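Local coordinates for prolyl 4-hydroxylase alpha subunit Fe(2+) 2OG dioxygenase domain-containing protein (Burkholderia ambifaria, PDB 3W20) that probably oxidises N-substituted L-amino acids as a 2-oxoglutarate-dependent dioxygenase, here with a zinc ion held at its metal site, at residues 154-159 with 204-209; 79-84 with 91-96; 31-36 with 174-179; 10-15 with 195-200. All blocks are in the same frame, centred on the assembly; numbering follows the deposited sequence.

Contact 1 (154-159 with 204-209); sequences PHCDDV and AALDEM. With ZN (zinc ion), chain C.
Leu206, on helix 203-216, reaches across to the backbone of His155 and Cys156, and its own branching decides what it touches. CB already points at the 154-159 segment, and with chi1 at -77° CG stands opposite the carbonyl carbon and beside the backbone N. From there Leu206 CG lies 4.1 Å from Cys156 SG. At the tip the two methyls divide the work: Leu206 CD1 comes within 3.9 Å of Cys156 SG and lies 4.0 Å from Cys156 O, while Leu206 CD2 sits against the main chain, 3.8 Å from Cys156 N and 3.9 Å from His155 CA. Every one of these approaches is van der Waals packing. Pro200 and Leu245 also touch Leu206, which packs between its helix and the metal-binding loop. The two residues flanking Cys156 turn their side chains away from the helix to the metal: His155 NE2 binds the zinc ion at 2.3 Å and Asp157 OD2 binds it at 1.9 Å. The His155 backbone is further tied to that of His246, whose NE2 is the third protein ligand. His155, Asp157 and His246 thus form the HxD...H facial triad, the metal site of double-stranded beta-helix dioxygenases.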
loop_
_atom_site.group_PDB
_atom_site.type_symbol
_atom_site.label_atom_id
_atom_site.label_comp_id
_atom_site.label_asym_id
_atom_site.label_seq_id
_atom_site.Cartn_x
_atom_site.Cartn_y
_atom_site.Cartn_z
ATOM N N PRO A 154 -15.836 16.901 16.559
ATOM C CA PRO A 154 -14.611 17.100 17.349
ATOM C C PRO A 154 -13.802 15.821 17.328
ATOM O O PRO A 154 -14.355 14.753 17.478
ATOM C CB PRO A 154 -15.128 17.366 18.779
ATOM C CG PRO A 154 -16.568 17.726 18.618
ATOM C CD PRO A 154 -17.004 16.853 17.460
ATOM N N HIS A 155 -12.507 15.933 17.082
ATOM C CA HIS A 155 -11.678 14.756 16.975
ATOM C C HIS A 155 -10.284 15.212 17.365
ATOM O O HIS A 155 -10.050 16.402 17.661
ATOM C CB HIS A 155 -11.667 14.230 15.545
ATOM C CG HIS A 155 -10.935 15.118 14.632
ATOM N ND1 HIS A 155 -11.378 16.335 14.325
ATOM C CD2 HIS A 155 -9.682 14.990 14.048
ATOM C CE1 HIS A 155 -10.496 16.946 13.529
ATOM N NE2 HIS A 155 -9.432 16.136 13.408
ATOM N N CYS A 156 -9.350 14.260 17.393
ATOM C CA CYS A 156 -7.943 14.581 17.528
ATOM C C CYS A 156 -7.222 13.692 16.537
ATOM O O CYS A 156 -7.825 12.705 15.994
ATOM C CB CYS A 156 -7.428 14.435 18.964
ATOM S SG CYS A 156 -7.497 12.743 19.542
ATOM N N ASP A 157 -6.034 14.103 16.188
ATOM C CA ASP A 157 -5.242 13.371 15.256
ATOM C C ASP A 157 -3.981 12.845 15.931
ATOM O O ASP A 157 -3.190 13.607 16.513
ATOM C CB ASP A 157 -4.864 14.214 14.047
ATOM C CG ASP A 157 -6.051 15.050 13.438
ATOM O OD1 ASP A 157 -6.792 14.540 12.619
ATOM O OD2 ASP A 157 -6.126 16.268 13.656
ATOM N N ASP A 158 -3.813 11.530 15.882
ATOM C CA ASP A 158 -2.659 10.892 16.480
ATOM C C ASP A 158 -2.436 9.638 15.617
ATOM O O ASP A 158 -3.395 8.826 15.404
ATOM C CB ASP A 158 -3.002 10.471 17.940
ATOM C CG ASP A 158 -1.861 9.721 18.624
ATOM O OD1 ASP A 158 -1.199 8.867 17.992
ATOM O OD2 ASP A 158 -1.611 9.963 19.840
ATOM N N VAL A 159 -1.204 9.529 15.086
ATOM C CA VAL A 159 -0.827 8.539 14.087
ATOM C C VAL A 159 -1.094 7.100 14.629
ATOM O O VAL A 159 -1.336 6.171 13.835
ATOM C CB VAL A 159 0.649 8.749 13.643
ATOM C CG1 VAL A 159 1.624 8.262 14.689
ATOM C CG2 VAL A 159 0.907 7.987 12.350
ATOM N N ALA A 204 -10.807 4.482 20.626
ATOM C CA ALA A 204 -11.992 4.037 21.356
ATOM C C ALA A 204 -12.558 5.211 22.228
ATOM O O ALA A 204 -13.780 5.399 22.300
ATOM C CB ALA A 204 -11.635 2.857 22.210
ATOM N N ALA A 205 -11.687 5.947 22.910
ATOM C CA ALA A 205 -12.124 7.123 23.675
ATOM C C ALA A 205 -12.783 8.158 22.792
ATOM O O ALA A 205 -13.835 8.663 23.171
ATOM C CB ALA A 205 -10.988 7.722 24.525
ATOM N N LEU A 206 -12.245 8.435 21.583
ATOM C CA LEU A 206 -12.902 9.410 20.708
ATOM C C LEU A 206 -14.241 8.872 20.243
ATOM O O LEU A 206 -15.214 9.651 20.106
ATOM C CB LEU A 206 -12.136 9.659 19.416
ATOM C CG LEU A 206 -10.934 10.531 19.486
ATOM C CD1 LEU A 206 -10.253 10.363 18.144
ATOM C CD2 LEU A 206 -11.427 11.958 19.674
ATOM N N ASP A 207 -14.252 7.559 20.000
ATOM C CA ASP A 207 -15.430 6.882 19.417
ATOM C C ASP A 207 -16.518 6.961 20.486
ATOM O O ASP A 207 -17.668 7.167 20.136
ATOM C CB ASP A 207 -15.125 5.416 19.101
ATOM C CG ASP A 207 -14.459 5.213 17.737
ATOM O OD1 ASP A 207 -14.423 6.183 16.963
ATOM O OD2 ASP A 207 -13.985 4.093 17.459
ATOM N N GLU A 208 -16.170 6.829 21.771
ATOM C CA GLU A 208 -17.202 6.948 22.825
ATOM C C GLU A 208 -17.695 8.401 22.889
ATOM O O GLU A 208 -18.905 8.687 23.111
ATOM C CB GLU A 208 -16.733 6.416 24.184
ATOM C CG GLU A 208 -17.857 6.370 25.217
ATOM C CD GLU A 208 -17.528 5.615 26.505
ATOM O OE1 GLU A 208 -16.347 5.272 26.751
ATOM O OE2 GLU A 208 -18.477 5.376 27.296
HETATM N N MSE A 209 -16.778 9.352 22.690
HETATM C CA MSE A 209 -17.150 10.740 22.771
HETATM C C MSE A 209 -18.113 11.101 21.674
HETATM O O MSE A 209 -19.075 11.853 21.909
HETATM C CB MSE A 209 -15.981 11.747 22.821
HETATM C CG MSE A 209 -15.226 11.529 24.136
HETATM SE SE MSE A 209 -13.338 12.269 24.032
HETATM C CE MSE A 209 -14.072 13.760 23.259
HETATM ZN ZN ZN C . -7.552 17.418 13.049
#

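Contact 2 (79-84 with 91-96)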
loop_
_atom_site.group_PDB
_atom_site.type_symbol
_atom_site.label_atom_id
_atom_site.label_comp_id
_atom_site.label_asym_id
_atom_site.label_seq_id
_atom_site.Cartn_x
_atom_site.Cartn_y
_atom_site.Cartn_z
ATOM N N GLY A 79 -6.325 9.421 8.419
ATOM C CA GLY A 79 -7.424 9.420 9.367
ATOM C C GLY A 79 -8.524 8.524 8.880
ATOM O O GLY A 79 -9.159 7.835 9.678
ATOM N N GLN A 80 -8.740 8.507 7.564
ATOM C CA GLN A 80 -9.725 7.569 6.987
ATOM C C GLN A 80 -9.247 6.106 7.063
ATOM O O GLN A 80 -10.024 5.170 7.367
ATOM C CB GLN A 80 -10.045 7.897 5.537
ATOM C CG GLN A 80 -10.743 9.232 5.285
ATOM C CD GLN A 80 -10.553 9.777 3.838
ATOM O OE1 GLN A 80 -10.123 9.063 2.911
ATOM N NE2 GLN A 80 -10.904 11.040 3.648
ATOM N N LEU A 81 -7.956 5.925 6.856
ATOM C CA LEU A 81 -7.420 4.578 6.962
ATOM C C LEU A 81 -7.600 4.030 8.368
ATOM O O LEU A 81 -7.866 2.844 8.543
ATOM C CB LEU A 81 -5.957 4.541 6.508
ATOM C CG LEU A 81 -5.180 3.206 6.587
ATOM C CD1 LEU A 81 -5.877 2.123 5.758
ATOM C CD2 LEU A 81 -3.752 3.392 6.144
ATOM N N GLN A 82 -7.425 4.885 9.382
ATOM C CA GLN A 82 -7.557 4.472 10.767
ATOM C C GLN A 82 -8.953 4.006 11.127
ATOM O O GLN A 82 -9.061 3.283 12.102
ATOM C CB GLN A 82 -7.236 5.647 11.710
ATOM C CG GLN A 82 -5.766 5.902 11.819
ATOM C CD GLN A 82 -5.433 7.109 12.726
ATOM O OE1 GLN A 82 -6.207 8.015 12.856
ATOM N NE2 GLN A 82 -4.204 7.116 13.274
ATOM N N ARG A 83 -9.987 4.413 10.398
ATOM C CA ARG A 83 -11.337 3.974 10.715
ATOM C C ARG A 83 -11.603 2.524 10.347
ATOM O O ARG A 83 -12.548 1.874 10.864
ATOM C CB ARG A 83 -12.356 4.961 10.156
ATOM C CG ARG A 83 -12.300 6.228 10.976
ATOM C CD ARG A 83 -13.577 7.051 10.856
ATOM N NE ARG A 83 -13.399 7.974 9.744
ATOM C CZ ARG A 83 -12.808 9.167 9.831
ATOM N NH1 ARG A 83 -12.333 9.619 11.007
ATOM N NH2 ARG A 83 -12.691 9.903 8.732
ATOM N N GLU A 84 -10.806 1.971 9.440
ATOM C CA GLU A 84 -11.101 0.633 8.945
ATOM C C GLU A 84 -10.561 -0.492 9.861
ATOM O O GLU A 84 -9.530 -0.331 10.541
ATOM C CB GLU A 84 -10.473 0.473 7.541
ATOM C CG GLU A 84 -10.917 1.508 6.524
ATOM C CD GLU A 84 -12.371 1.382 6.136
ATOM O OE1 GLU A 84 -12.976 0.285 6.278
ATOM O OE2 GLU A 84 -12.922 2.394 5.743
ATOM N N SER A 91 -7.135 -3.922 2.923
ATOM C CA SER A 91 -7.445 -3.487 1.558
ATOM C C SER A 91 -7.331 -1.968 1.473
ATOM O O SER A 91 -6.791 -1.441 0.504
ATOM C CB SER A 91 -8.816 -3.959 1.026
ATOM O OG SER A 91 -9.809 -3.536 1.898
ATOM N N LYS A 92 -7.818 -1.237 2.483
ATOM C CA LYS A 92 -7.639 0.255 2.443
ATOM C C LYS A 92 -6.188 0.656 2.572
ATOM O O LYS A 92 -5.814 1.681 1.980
ATOM C CB LYS A 92 -8.480 0.967 3.500
ATOM C CG LYS A 92 -8.762 2.430 3.227
ATOM C CD LYS A 92 -9.578 2.560 1.947
ATOM C CE LYS A 92 -10.418 3.827 1.821
ATOM N NZ LYS A 92 -11.773 3.691 2.429
ATOM N N ALA A 93 -5.369 -0.107 3.343
ATOM C CA ALA A 93 -3.894 0.209 3.413
ATOM C C ALA A 93 -3.299 0.040 2.024
ATOM O O ALA A 93 -2.436 0.820 1.628
ATOM C CB ALA A 93 -3.153 -0.713 4.421
ATOM N N ALA A 94 -3.738 -0.989 1.276
ATOM C CA ALA A 94 -3.161 -1.165 -0.065
ATOM C C ALA A 94 -3.514 0.101 -0.878
ATOM O O ALA A 94 -2.655 0.581 -1.616
ATOM C CB ALA A 94 -3.823 -2.371 -0.786
ATOM N N GLU A 95 -4.758 0.586 -0.813
ATOM C CA GLU A 95 -5.161 1.826 -1.542
ATOM C C GLU A 95 -4.368 3.025 -1.091
ATOM O O GLU A 95 -3.780 3.786 -1.909
ATOM C CB GLU A 95 -6.682 2.173 -1.420
ATOM C CG GLU A 95 -7.637 1.233 -2.119
ATOM C CD GLU A 95 -9.065 1.751 -1.841
ATOM O OE1 GLU A 95 -9.387 2.917 -2.214
ATOM O OE2 GLU A 95 -9.804 1.033 -1.173
ATOM N N TYR A 96 -4.230 3.146 0.218
ATOM C CA TYR A 96 -3.533 4.303 0.763
ATOM C C TYR A 96 -2.094 4.366 0.291
ATOM O O TYR A 96 -1.652 5.423 -0.246
ATOM C CB TYR A 96 -3.591 4.284 2.285
ATOM C CG TYR A 96 -2.883 5.484 2.909
ATOM C CD1 TYR A 96 -3.504 6.726 3.059
ATOM C CD2 TYR A 96 -1.582 5.344 3.378
ATOM C CE1 TYR A 96 -2.798 7.799 3.663
ATOM C CE2 TYR A 96 -0.886 6.398 3.980
ATOM C CZ TYR A 96 -1.497 7.614 4.105
ATOM O OH TYR A 96 -0.799 8.645 4.691
#
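Tyr96 OH, at the far end of the ring that Leu81 packs on, is gripped twice: by the terminal carboxylate oxygen OXT of Asp273 in a hydrogen bond and, weakly, by the backbone N of Leu136. These bonds fix the tip of the ring, while its root is held by packing. Leu81 CD2 lies 3.9 Å from Tyr96 CG and 4.0 Å from Tyr96 CB, approaching the ring obliquely, and the two side chains cross roughly perpendicular to each other. The other methyl goes to the helix backbone: Leu81 CD1 is only 3.3 Å from Ala93 N and 3.5 Å from Lys92 C, a tight fit. It also meets Lys92: Leu81 CD1 is 3.6 Å from Lys92 CB. In Leu81, chi1 of 178° sets CG opposite the backbone N, and chi2 of 58° then sends one methyl to Ala93 N and the other to Tyr96. The two segments form an antiparallel helical hairpin: the axes of 79-83 and 91-96 run at 164° to each other and approach to 9.6 Å, the short helix 78-83 turning back into the long helix 87-107. Glu84 lies across the first part of Lys92, with Glu84 CG 3.9 Å from Lys92 CB. Both chains bend at chi2, and their charged ends form a long salt bridge, Glu84 OE2 to Lys92 NZ. The long helix also meets the second subunit, where Ala93 packs on Val90 and Ala94 on Phe97 of that other chain. Further along, it carries Cys101 of an interchain disulfide.

Contact 3 (31-36 with 174-179); sequences DADEAD and FPRQLG
Asp31 and Asp33 both pack along Arg176, the first at its CB and CG, the second at its guanidinium, where helix 23-31 ends in a Schellman motif facing a type I beta turn, Phe174 to Gln177, that leads into strand 178-185 of the large mixed sheet. Asp31 comes first. Its carbonyl O rests 3.3 Å from Arg176 CG, and its OD1 lies 3.7 Å from Arg176 CB. A water ties the same two residues together, donating to Asp31 OD1 at 2.7 Å and to Arg176 O at 2.7 Å, while Asp31 OD2 is taken by His264. Asp33, whose positive phi of 57° closes the helix end, sends its carboxylate over the guanidinium, which a bend at Arg176 chi2 (-55°) brings alongside. The two planes are 8° apart and stacked, with Asp33 CG 3.6 Å above the guanidinium plane of Arg176. The salt bridge from Asp33 OD1 to Arg176 NH2, 3.5 Å, is therefore one of charge alone. Asp33 OD1 also has a salt bridge to Arg11 and a hydrogen bond from Gln241 NE2, and Arg176 NH2 donates to Gln241 OE1. Across the guanidinium from Asp33, Pro175 CB covers the opposite face, 3.9 Å above the plane of Arg176.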
loop_
_atom_site.group_PDB
_atom_site.type_symbol
_atom_site.label_atom_id
_atom_site.label_comp_id
_atom_site.label_asym_id
_atom_site.label_seq_id
_atom_site.Cartn_x
_atom_site.Cartn_y
_atom_site.Cartn_z
ATOM N N ASP A 31 7.067 21.905 19.401
ATOM C CA ASP A 31 7.606 20.552 19.706
ATOM C C ASP A 31 8.148 20.598 21.130
ATOM O O ASP A 31 8.243 19.559 21.777
ATOM C CB ASP A 31 8.733 20.308 18.736
ATOM C CG ASP A 31 9.232 18.888 18.748
ATOM O OD1 ASP A 31 8.482 17.930 18.693
ATOM O OD2 ASP A 31 10.459 18.764 18.916
ATOM N N ALA A 32 8.560 21.791 21.577
ATOM C CA ALA A 32 8.990 21.963 22.964
ATOM C C ALA A 32 7.839 22.076 23.959
ATOM O O ALA A 32 8.046 22.323 25.166
ATOM C CB ALA A 32 9.898 23.205 23.077
ATOM N N ASP A 33 6.618 21.929 23.519
ATOM C CA ASP A 33 5.481 22.181 24.361
ATOM C C ASP A 33 5.463 23.589 24.948
ATOM O O ASP A 33 5.035 23.790 26.095
ATOM C CB ASP A 33 5.262 21.069 25.449
ATOM C CG ASP A 33 3.878 21.039 26.010
ATOM O OD1 ASP A 33 2.861 21.463 25.371
ATOM O OD2 ASP A 33 3.749 20.622 27.203
ATOM N N GLU A 34 5.885 24.574 24.174
ATOM C CA GLU A 34 5.886 25.995 24.627
ATOM C C GLU A 34 4.670 26.779 24.045
ATOM O O GLU A 34 4.473 27.956 24.343
ATOM C CB GLU A 34 7.171 26.683 24.179
ATOM C CG GLU A 34 8.375 26.263 25.067
ATOM C CD GLU A 34 9.721 26.571 24.418
ATOM O OE1 GLU A 34 9.717 27.245 23.366
ATOM O OE2 GLU A 34 10.783 26.144 24.961
ATOM N N ALA A 35 3.908 26.133 23.191
ATOM C CA ALA A 35 2.689 26.753 22.645
ATOM C C ALA A 35 1.684 25.632 22.333
ATOM O O ALA A 35 2.079 24.488 22.085
ATOM C CB ALA A 35 3.026 27.493 21.375
ATOM N N ASP A 36 0.381 25.949 22.355
ATOM C CA ASP A 36 -0.572 24.987 21.904
ATOM C C ASP A 36 -0.927 25.190 20.413
ATOM O O ASP A 36 -1.224 24.248 19.711
ATOM C CB ASP A 36 -1.772 25.084 22.832
ATOM C CG ASP A 36 -1.378 24.837 24.269
ATOM O OD1 ASP A 36 -0.824 23.756 24.506
ATOM O OD2 ASP A 36 -1.448 25.764 25.117
ATOM N N PHE A 174 3.082 10.184 19.362
ATOM C CA PHE A 174 4.027 11.290 19.444
ATOM C C PHE A 174 3.307 12.424 20.118
ATOM O O PHE A 174 2.336 12.981 19.545
ATOM C CB PHE A 174 4.440 11.704 18.021
ATOM C CG PHE A 174 5.348 10.660 17.348
ATOM C CD1 PHE A 174 6.730 10.848 17.325
ATOM C CD2 PHE A 174 4.832 9.452 16.888
ATOM C CE1 PHE A 174 7.577 9.898 16.716
ATOM C CE2 PHE A 174 5.686 8.454 16.384
ATOM C CZ PHE A 174 7.069 8.695 16.292
ATOM N N PRO A 175 3.665 12.752 21.387
ATOM C CA PRO A 175 2.779 13.720 22.076
ATOM C C PRO A 175 2.777 15.114 21.482
ATOM O O PRO A 175 1.826 15.878 21.659
ATOM C CB PRO A 175 3.373 13.775 23.527
ATOM C CG PRO A 175 4.733 13.146 23.394
ATOM C CD PRO A 175 4.761 12.222 22.244
ATOM N N ARG A 176 3.806 15.467 20.697
ATOM C CA ARG A 176 3.820 16.740 20.054
ATOM C C ARG A 176 3.454 16.673 18.567
ATOM O O ARG A 176 3.918 17.506 17.774
ATOM C CB ARG A 176 5.156 17.497 20.254
ATOM C CG ARG A 176 5.588 17.590 21.733
ATOM C CD ARG A 176 4.492 18.219 22.633
ATOM N NE ARG A 176 4.638 17.631 23.983
ATOM C CZ ARG A 176 3.643 17.523 24.857
ATOM N NH1 ARG A 176 3.881 16.963 26.020
ATOM N NH2 ARG A 176 2.425 18.018 24.640
ATOM N N GLN A 177 2.703 15.637 18.142
ATOM C CA GLN A 177 2.324 15.566 16.701
ATOM C C GLN A 177 1.663 16.919 16.349
ATOM O O GLN A 177 0.795 17.391 17.111
ATOM C CB GLN A 177 1.316 14.450 16.505
ATOM C CG GLN A 177 0.758 14.376 15.035
ATOM C CD GLN A 177 -0.092 13.132 14.803
ATOM O OE1 GLN A 177 0.259 12.045 15.244
ATOM N NE2 GLN A 177 -1.123 13.284 13.951
ATOM N N LEU A 178 2.029 17.494 15.179
ATOM C CA LEU A 178 1.439 18.800 14.825
ATOM C C LEU A 178 0.538 18.638 13.653
ATOM O O LEU A 178 0.883 17.864 12.742
ATOM C CB LEU A 178 2.530 19.807 14.469
ATOM C CG LEU A 178 3.568 19.899 15.584
ATOM C CD1 LEU A 178 4.622 20.899 15.101
ATOM C CD2 LEU A 178 2.944 20.298 16.970
ATOM N N GLY A 179 -0.554 19.420 13.606
ATOM C CA GLY A 179 -1.281 19.614 12.340
ATOM C C GLY A 179 -0.819 20.975 11.795
ATOM O O GLY A 179 -0.485 21.888 12.589
HETATM O O HOH W 1 6.445 17.461 16.972
#

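Contact 4 (10-15 with 195-200)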
loop_
_atom_site.group_PDB
_atom_site.type_symbol
_atom_site.label_atom_id
_atom_site.label_comp_id
_atom_site.label_asym_id
_atom_site.label_seq_id
_atom_site.Cartn_x
_atom_site.Cartn_y
_atom_site.Cartn_z
HETATM N N MSE A 10 -0.247 30.940 20.848
HETATM C CA MSE A 10 -1.334 30.806 21.803
HETATM C C MSE A 10 -1.077 29.699 22.764
HETATM O O MSE A 10 -0.731 28.595 22.341
HETATM C CB MSE A 10 -2.667 30.491 21.120
HETATM C CG MSE A 10 -2.509 30.279 19.621
HETATM SE SE MSE A 10 -2.700 32.045 18.731
HETATM C CE MSE A 10 -4.461 31.868 19.400
ATOM N N ARG A 11 -1.273 29.959 24.068
ATOM C CA ARG A 11 -1.309 28.876 25.081
ATOM C C ARG A 11 -2.607 28.990 25.800
ATOM O O ARG A 11 -3.087 30.115 26.000
ATOM C CB ARG A 11 -0.168 29.110 26.093
ATOM C CG ARG A 11 1.155 28.598 25.630
ATOM C CD ARG A 11 1.063 27.073 25.609
ATOM N NE ARG A 11 1.936 26.442 26.540
ATOM C CZ ARG A 11 2.283 25.164 26.507
ATOM N NH1 ARG A 11 1.766 24.261 25.607
ATOM N NH2 ARG A 11 3.122 24.769 27.454
ATOM N N PHE A 12 -3.180 27.876 26.211
ATOM C CA PHE A 12 -4.423 27.885 26.997
ATOM C C PHE A 12 -4.374 28.891 28.148
ATOM O O PHE A 12 -3.400 28.958 28.871
ATOM C CB PHE A 12 -4.785 26.475 27.580
ATOM C CG PHE A 12 -5.131 25.462 26.511
ATOM C CD1 PHE A 12 -6.317 25.577 25.798
ATOM C CD2 PHE A 12 -4.213 24.439 26.190
ATOM C CE1 PHE A 12 -6.651 24.644 24.816
ATOM C CE2 PHE A 12 -4.509 23.554 25.155
ATOM C CZ PHE A 12 -5.702 23.673 24.436
ATOM N N GLY A 13 -5.473 29.663 28.296
ATOM C CA GLY A 13 -5.656 30.610 29.428
ATOM C C GLY A 13 -4.769 31.864 29.422
ATOM O O GLY A 13 -4.813 32.636 30.401
ATOM N N THR A 14 -4.019 32.092 28.350
ATOM C CA THR A 14 -2.964 33.127 28.274
ATOM C C THR A 14 -3.148 34.040 27.060
ATOM O O THR A 14 -3.562 33.567 25.998
ATOM C CB THR A 14 -1.607 32.385 28.148
ATOM O OG1 THR A 14 -1.544 31.376 29.154
ATOM C CG2 THR A 14 -0.433 33.278 28.315
ATOM N N ALA A 15 -2.790 35.344 27.154
ATOM C CA ALA A 15 -2.881 36.244 25.980
ATOM C C ALA A 15 -1.869 35.810 24.921
ATOM O O ALA A 15 -0.825 35.248 25.277
ATOM C CB ALA A 15 -2.715 37.721 26.361
HETATM N N MSE A 195 -10.243 24.546 19.780
HETATM C CA MSE A 195 -9.284 23.544 20.262
HETATM C C MSE A 195 -9.453 23.516 21.800
HETATM O O MSE A 195 -9.346 24.592 22.475
HETATM C CB MSE A 195 -7.838 23.963 19.792
HETATM C CG MSE A 195 -6.943 22.981 20.494
HETATM SE SE MSE A 195 -5.090 23.389 19.796
HETATM C CE MSE A 195 -4.575 24.938 20.618
ATOM N N TRP A 196 -9.763 22.313 22.376
ATOM C CA TRP A 196 -9.850 22.198 23.791
ATOM C C TRP A 196 -8.623 21.614 24.484
ATOM O O TRP A 196 -7.841 20.853 23.886
ATOM C CB TRP A 196 -10.996 21.269 24.136
ATOM C CG TRP A 196 -12.390 21.771 23.737
ATOM C CD1 TRP A 196 -13.331 22.431 24.547
ATOM C CD2 TRP A 196 -13.051 21.624 22.439
ATOM N NE1 TRP A 196 -14.489 22.683 23.838
ATOM C CE2 TRP A 196 -14.404 22.210 22.594
ATOM C CE3 TRP A 196 -12.740 20.995 21.273
ATOM C CZ2 TRP A 196 -15.305 22.244 21.534
ATOM C CZ3 TRP A 196 -13.649 21.045 20.201
ATOM C CH2 TRP A 196 -14.922 21.614 20.357
ATOM N N ASP A 197 -8.470 21.970 25.776
ATOM C CA ASP A 197 -7.440 21.384 26.638
ATOM C C ASP A 197 -7.874 20.021 27.150
ATOM O O ASP A 197 -8.206 19.763 28.362
ATOM C CB ASP A 197 -7.063 22.424 27.716
ATOM C CG ASP A 197 -6.123 21.880 28.739
ATOM O OD1 ASP A 197 -5.303 21.019 28.383
ATOM O OD2 ASP A 197 -6.290 22.269 29.917
ATOM N N ASN A 198 -7.976 19.107 26.187
ATOM C CA ASN A 198 -8.475 17.746 26.428
ATOM C C ASN A 198 -7.804 16.829 25.410
ATOM O O ASN A 198 -7.817 17.140 24.249
ATOM C CB ASN A 198 -9.996 17.682 26.262
ATOM C CG ASN A 198 -10.550 16.292 26.492
ATOM O OD1 ASN A 198 -10.390 15.389 25.655
ATOM N ND2 ASN A 198 -11.199 16.091 27.669
ATOM N N ARG A 199 -7.151 15.771 25.888
ATOM C CA ARG A 199 -6.456 14.818 24.938
ATOM C C ARG A 199 -6.911 13.414 25.089
ATOM O O ARG A 199 -6.444 12.661 25.976
ATOM C CB ARG A 199 -4.912 14.895 25.169
ATOM C CG ARG A 199 -4.248 16.214 24.991
ATOM C CD ARG A 199 -2.683 15.968 25.233
ATOM N NE ARG A 199 -2.163 16.942 24.394
ATOM C CZ ARG A 199 -1.046 16.913 23.719
ATOM N NH1 ARG A 199 -0.128 15.944 23.774
ATOM N NH2 ARG A 199 -0.889 17.943 23.010
ATOM N N PRO A 200 -7.908 13.024 24.321
ATOM C CA PRO A 200 -8.444 11.668 24.411
ATOM C C PRO A 200 -7.316 10.632 24.258
ATOM O O PRO A 200 -6.391 10.858 23.483
ATOM C CB PRO A 200 -9.391 11.591 23.207
ATOM C CG PRO A 200 -9.727 12.991 22.910
ATOM C CD PRO A 200 -8.517 13.816 23.240
#
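Two first torsions bring Phe12 and Asp197 together. In Phe12, chi1 of -66° places CG beside the backbone N and carries the ring out to the 195-200 segment; in Asp197, chi1 of 174° sets CG opposite the backbone N, and CB lies over the ring face. Asp197 CB stands 3.5 Å from the centroid of the Phe12 ring and 2° off its normal, almost ideal geometry for a CH-pi contact over the face. The far end of the ring lies against backbone: Phe12 CE1 is 3.4 Å from Asp197 N, and Phe12 CZ is 3.6 Å from Trp196 C. At the ring's edge, close to its plane, Met195 O lies 3.6 Å from Phe12 CE1. Met195, a selenomethionine, bends at chi3 and offers its terminal CE to Phe12 CZ at 4.2 Å. The backbone turns on both sides of the contact. Asp197 is the centre of an inverse gamma turn, and Phe12 belongs to a type II beta turn from Arg11 to Thr14. That turn is supplemented by Thr14 OG1, which donates to Phe12 O at 3.1 Å from above the carbonyl plane. The turn links antiparallel strands 4-10 and 17-22, so Phe12 projects from the end of a beta hairpin onto the end of strand 193-196. Ile228 of the adjoining strand 227-230 touches both Phe12 and Met195, and Ala37 of strand 37-41 packs on Met195.

How the contacts relate
Contact 1 is central to the set: it touches each of the other three, whose centres lie 16 to 17 Å from its own. Gln82 of contact 2 bonds to Asp158 O, Gln177 of contact 3 to Val159 N, and Pro200 of contact 4 packs on Cys156. Contacts 3 and 4, about 12 Å between centres, are joined by a backbone bond from Asp36 N to Met10 O, beside antiparallel strands 4-10 and 37-41. Contact 2 stands apart, about 30 Å from contact 4 and across the chain's centre; its longer helix, 87-107, packs on the second subunit. In sequence, contact 4 spans contact 3, which spans contact 2; contact 1 alternates with 3 and 4. The metal-bearing loop thus meets the segment after strand 193-196, the turn before strand 178-185 and the helical hairpin.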